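Local structure of NAD-dependent epimerase/dehydratase (Veillonella parvula, 4HNH) at residues E75-G80 against K98-V103. The protein binds NADP and probably acts as a nucleotide-dependent epimerase, dehydratase or reductase of the NAD(P)-binding Rossmann-fold superfamily. Residues are numbered along the deposited sequence; the frame is centred on the assembly and turned at random.
Sequences EVVFVG and KNIRRV. With NAP (NADP nicotinamide-adenine-dinucleotide phosphate), chain C.
With chi1 of Arg102 at -174°, its CG stands anti to the backbone N and runs alongside Val76, whose CG2, likewise anti to its own N, touches that CG at 3.7 Å. The two side chains point the same way on one face of a Rossmann-fold sheet, where strands 76-79 and 102-108 pair in parallel as the outer members of a beta-alpha-beta unit connected by helix 85-97. Arg102 then bends at chi2 (75°), carrying its guanidinium away from strand 76-79 to Thr150 OG1 and Asn148 O, which both bind NH1; the contact with Val76 is thus made by the aliphatic stem alone, with Ile192 and Leu193 of helix 182-193 packed against this pair.

The backbones are joined where Val77 N donates to Arg102 O over 2.9 Å, and the same carbonyl oxygen also receives a CA-H...O contact from Val76 CA. At the carbonyl end of the same residue, Val77 O meets Val103 CA at 3.2 Å, and Val77 is also backbone hydrogen-bonded to Ile104, continuing the parallel ladder.

On the face that carries Val77 and Val103 the contact is made by aliphatic side chains. Val77 CG2 meets Ile100 CG2 at 3.9 Å, the two side chains crossing at about a right angle, and Leu95 of the connecting helix and Val71 of helix 64-71 cover both residues.

Before strand 102-108 begins, a Schellman motif with Asn99 at C-prime ends the helix, and Asn99 OD1 accepts a hydrogen bond from Arg101 NE in the guanidinium plane. Water 1 accepts from Arg101 N and donates weakly to Glu75 O. Beyond the other end of the pairing the chain reaches the cofactor, where Gly80 O lies 3.3 Å from C5D of NADP.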
loop_
_atom_site.group_PDB
_atom_site.type_symbol
_atom_site.label_atom_id
_atom_site.label_comp_id
_atom_site.label_asym_id
_atom_site.label_seq_id
_atom_site.Cartn_x
_atom_site.Cartn_y
_atom_site.Cartn_z
ATOM N N GLU A 75 8.516 -7.451 -11.005
ATOM C CA GLU A 75 7.383 -8.254 -11.453
ATOM C C GLU A 75 6.111 -7.736 -10.777
ATOM O O GLU A 75 5.001 -7.970 -11.263
ATOM C CB GLU A 75 7.602 -9.732 -11.130
ATOM C CG GLU A 75 8.730 -10.365 -11.948
ATOM C CD GLU A 75 9.115 -11.749 -11.479
ATOM O OE1 GLU A 75 9.166 -11.980 -10.254
ATOM O OE2 GLU A 75 9.380 -12.608 -12.347
ATOM N N VAL A 76 6.285 -7.035 -9.658
ATOM C CA VAL A 76 5.174 -6.416 -8.937
ATOM C C VAL A 76 5.714 -5.188 -8.211
ATOM O O VAL A 76 6.874 -5.177 -7.771
ATOM C CB VAL A 76 4.523 -7.409 -7.938
ATOM C CG1 VAL A 76 5.555 -7.934 -6.939
ATOM C CG2 VAL A 76 3.335 -6.766 -7.220
ATOM N N VAL A 77 4.900 -4.146 -8.111
ATOM C CA VAL A 77 5.320 -2.924 -7.434
ATOM C C VAL A 77 4.352 -2.587 -6.311
ATOM O O VAL A 77 3.143 -2.597 -6.519
ATOM C CB VAL A 77 5.458 -1.752 -8.424
ATOM C CG1 VAL A 77 5.781 -0.453 -7.697
ATOM C CG2 VAL A 77 6.545 -2.053 -9.462
ATOM N N PHE A 78 4.877 -2.330 -5.110
ATOM C CA PHE A 78 4.024 -1.895 -4.009
ATOM C C PHE A 78 4.166 -0.389 -3.872
ATOM O O PHE A 78 5.274 0.133 -3.746
ATOM C CB PHE A 78 4.405 -2.593 -2.693
ATOM C CG PHE A 78 3.624 -2.109 -1.492
ATOM C CD1 PHE A 78 2.332 -2.543 -1.279
ATOM C CD2 PHE A 78 4.201 -1.243 -0.568
ATOM C CE1 PHE A 78 1.592 -2.102 -0.175
ATOM C CE2 PHE A 78 3.479 -0.807 0.546
ATOM C CZ PHE A 78 2.170 -1.241 0.739
ATOM N N VAL A 79 3.042 0.308 -3.917
ATOM C CA VAL A 79 3.047 1.759 -3.804
ATOM C C VAL A 79 2.571 2.107 -2.409
ATOM O O VAL A 79 1.395 1.919 -2.077
ATOM C CB VAL A 79 2.137 2.410 -4.848
ATOM C CG1 VAL A 79 2.155 3.924 -4.686
ATOM C CG2 VAL A 79 2.588 2.025 -6.242
ATOM N N GLY A 80 3.493 2.619 -1.604
ATOM C CA GLY A 80 3.280 2.757 -0.174
ATOM C C GLY A 80 2.486 3.979 0.262
ATOM O O GLY A 80 2.144 4.103 1.442
ATOM N N LYS A 98 8.670 1.215 -18.511
ATOM C CA LYS A 98 9.311 -0.095 -18.372
ATOM C C LYS A 98 8.317 -1.240 -18.581
ATOM O O LYS A 98 8.634 -2.409 -18.368
ATOM C CB LYS A 98 9.975 -0.219 -16.999
ATOM C CG LYS A 98 11.298 0.520 -16.890
ATOM C CD LYS A 98 12.377 -0.231 -17.626
ATOM C CE LYS A 98 13.646 0.587 -17.751
ATOM N NZ LYS A 98 14.628 -0.099 -18.617
ATOM N N ASN A 99 7.110 -0.887 -19.000
ATOM C CA ASN A 99 6.036 -1.856 -19.207
ATOM C C ASN A 99 5.797 -2.765 -18.003
ATOM O O ASN A 99 5.585 -3.974 -18.160
ATOM C CB ASN A 99 6.262 -2.687 -20.478
ATOM C CG ASN A 99 5.010 -3.404 -20.927
ATOM O OD1 ASN A 99 3.897 -2.955 -20.649
ATOM N ND2 ASN A 99 5.178 -4.529 -21.608
ATOM N N ILE A 100 5.808 -2.175 -16.812
ATOM C CA ILE A 100 5.510 -2.924 -15.596
ATOM C C ILE A 100 4.002 -2.867 -15.403
ATOM O O ILE A 100 3.411 -1.805 -15.578
ATOM C CB ILE A 100 6.192 -2.302 -14.367
ATOM C CG1 ILE A 100 7.693 -2.114 -14.611
ATOM C CG2 ILE A 100 5.935 -3.162 -13.133
ATOM C CD1 ILE A 100 8.426 -3.380 -14.981
ATOM N N ARG A 101 3.372 -3.991 -15.069
ATOM C CA ARG A 101 1.909 -4.018 -15.022
ATOM C C ARG A 101 1.264 -4.283 -13.657
ATOM O O ARG A 101 0.170 -3.774 -13.389
ATOM C CB ARG A 101 1.358 -5.036 -16.023
ATOM C CG ARG A 101 1.745 -4.783 -17.477
ATOM C CD ARG A 101 1.201 -3.452 -17.956
ATOM N NE ARG A 101 1.417 -3.276 -19.388
ATOM C CZ ARG A 101 0.450 -3.289 -20.296
ATOM N NH1 ARG A 101 -0.820 -3.446 -19.923
ATOM N NH2 ARG A 101 0.751 -3.116 -21.575
ATOM N N ARG A 102 1.902 -5.084 -12.807
ATOM C CA ARG A 102 1.273 -5.481 -11.546
ATOM C C ARG A 102 1.633 -4.531 -10.404
ATOM O O ARG A 102 2.805 -4.370 -10.067
ATOM C CB ARG A 102 1.655 -6.919 -11.178
ATOM C CG ARG A 102 0.925 -7.462 -9.956
ATOM C CD ARG A 102 -0.533 -7.817 -10.270
ATOM N NE ARG A 102 -1.176 -8.353 -9.067
ATOM C CZ ARG A 102 -2.024 -7.675 -8.294
ATOM N NH1 ARG A 102 -2.381 -6.432 -8.609
ATOM N NH2 ARG A 102 -2.534 -8.261 -7.208
ATOM N N VAL A 103 0.615 -3.920 -9.805
ATOM C CA VAL A 103 0.819 -2.938 -8.743
ATOM C C VAL A 103 -0.160 -3.142 -7.597
ATOM O O VAL A 103 -1.343 -3.383 -7.836
ATOM C CB VAL A 103 0.624 -1.515 -9.281
ATOM C CG1 VAL A 103 0.457 -0.513 -8.130
ATOM C CG2 VAL A 103 1.785 -1.146 -10.187
HETATM P PA NAP C . 3.533 6.271 6.080
HETATM O O1A NAP C . 4.303 5.877 7.296
HETATM O O2A NAP C . 3.422 7.765 6.131
HETATM O O5B NAP C . 4.299 5.845 4.779
HETATM C C5B NAP C . 4.117 6.545 3.582
HETATM C C4B NAP C . 5.423 6.693 2.907
HETATM O O4B NAP C . 5.234 7.183 1.576
HETATM C C3B NAP C . 6.314 7.658 3.646
HETATM O O3B NAP C . 7.443 7.017 4.112
HETATM C C2B NAP C . 6.623 8.693 2.617
HETATM O O2B NAP C . 7.975 9.110 2.605
HETATM C C1B NAP C . 6.328 7.983 1.326
HETATM N N9A NAP C . 6.059 8.968 0.318
HETATM C C8A NAP C . 4.866 9.679 0.113
HETATM N N7A NAP C . 5.044 10.529 -0.900
HETATM C C5A NAP C . 6.364 10.405 -1.389
HETATM C C6A NAP C . 7.116 11.033 -2.435
HETATM N N6A NAP C . 6.539 12.020 -3.233
HETATM N N1A NAP C . 8.392 10.663 -2.615
HETATM C C2A NAP C . 8.955 9.719 -1.868
HETATM N N3A NAP C . 8.293 9.097 -0.875
HETATM C C4A NAP C . 7.024 9.412 -0.615
HETATM O O3 NAP C . 2.070 5.664 6.052
HETATM P PN NAP C . 1.636 4.173 6.448
HETATM O O1N NAP C . 1.333 4.019 7.902
HETATM O O2N NAP C . 2.662 3.120 6.184
HETATM O O5D NAP C . 0.299 3.928 5.634
HETATM C C5D NAP C . 0.366 3.793 4.222
HETATM C C4D NAP C . -0.500 4.853 3.511
HETATM O O4D NAP C . -1.853 4.748 3.836
HETATM C C3D NAP C . -0.104 6.290 3.765
HETATM O O3D NAP C . -0.305 6.996 2.613
HETATM C C2D NAP C . -1.055 6.695 4.837
HETATM O O2D NAP C . -1.223 8.065 4.874
HETATM C C1D NAP C . -2.270 5.990 4.360
HETATM N N1N NAP C . -3.286 5.692 5.402
HETATM C C2N NAP C . -3.094 6.089 6.714
HETATM C C3N NAP C . -4.046 5.793 7.686
HETATM C C7N NAP C . -3.842 6.211 9.075
HETATM O O7N NAP C . -4.578 5.809 9.945
HETATM N N7N NAP C . -2.750 7.089 9.415
HETATM C C4N NAP C . -5.216 5.051 7.300
HETATM C C5N NAP C . -5.362 4.656 5.904
HETATM C C6N NAP C . -4.397 4.981 5.009
HETATM P P2B NAP C . 8.620 10.150 3.612
HETATM O O1X NAP C . 7.889 11.472 3.785
HETATM O O2X NAP C . 8.673 9.546 5.009
HETATM O O3X NAP C . 10.039 10.496 3.180
HETATM O O HOH W 1 4.392 -6.562 -14.362
#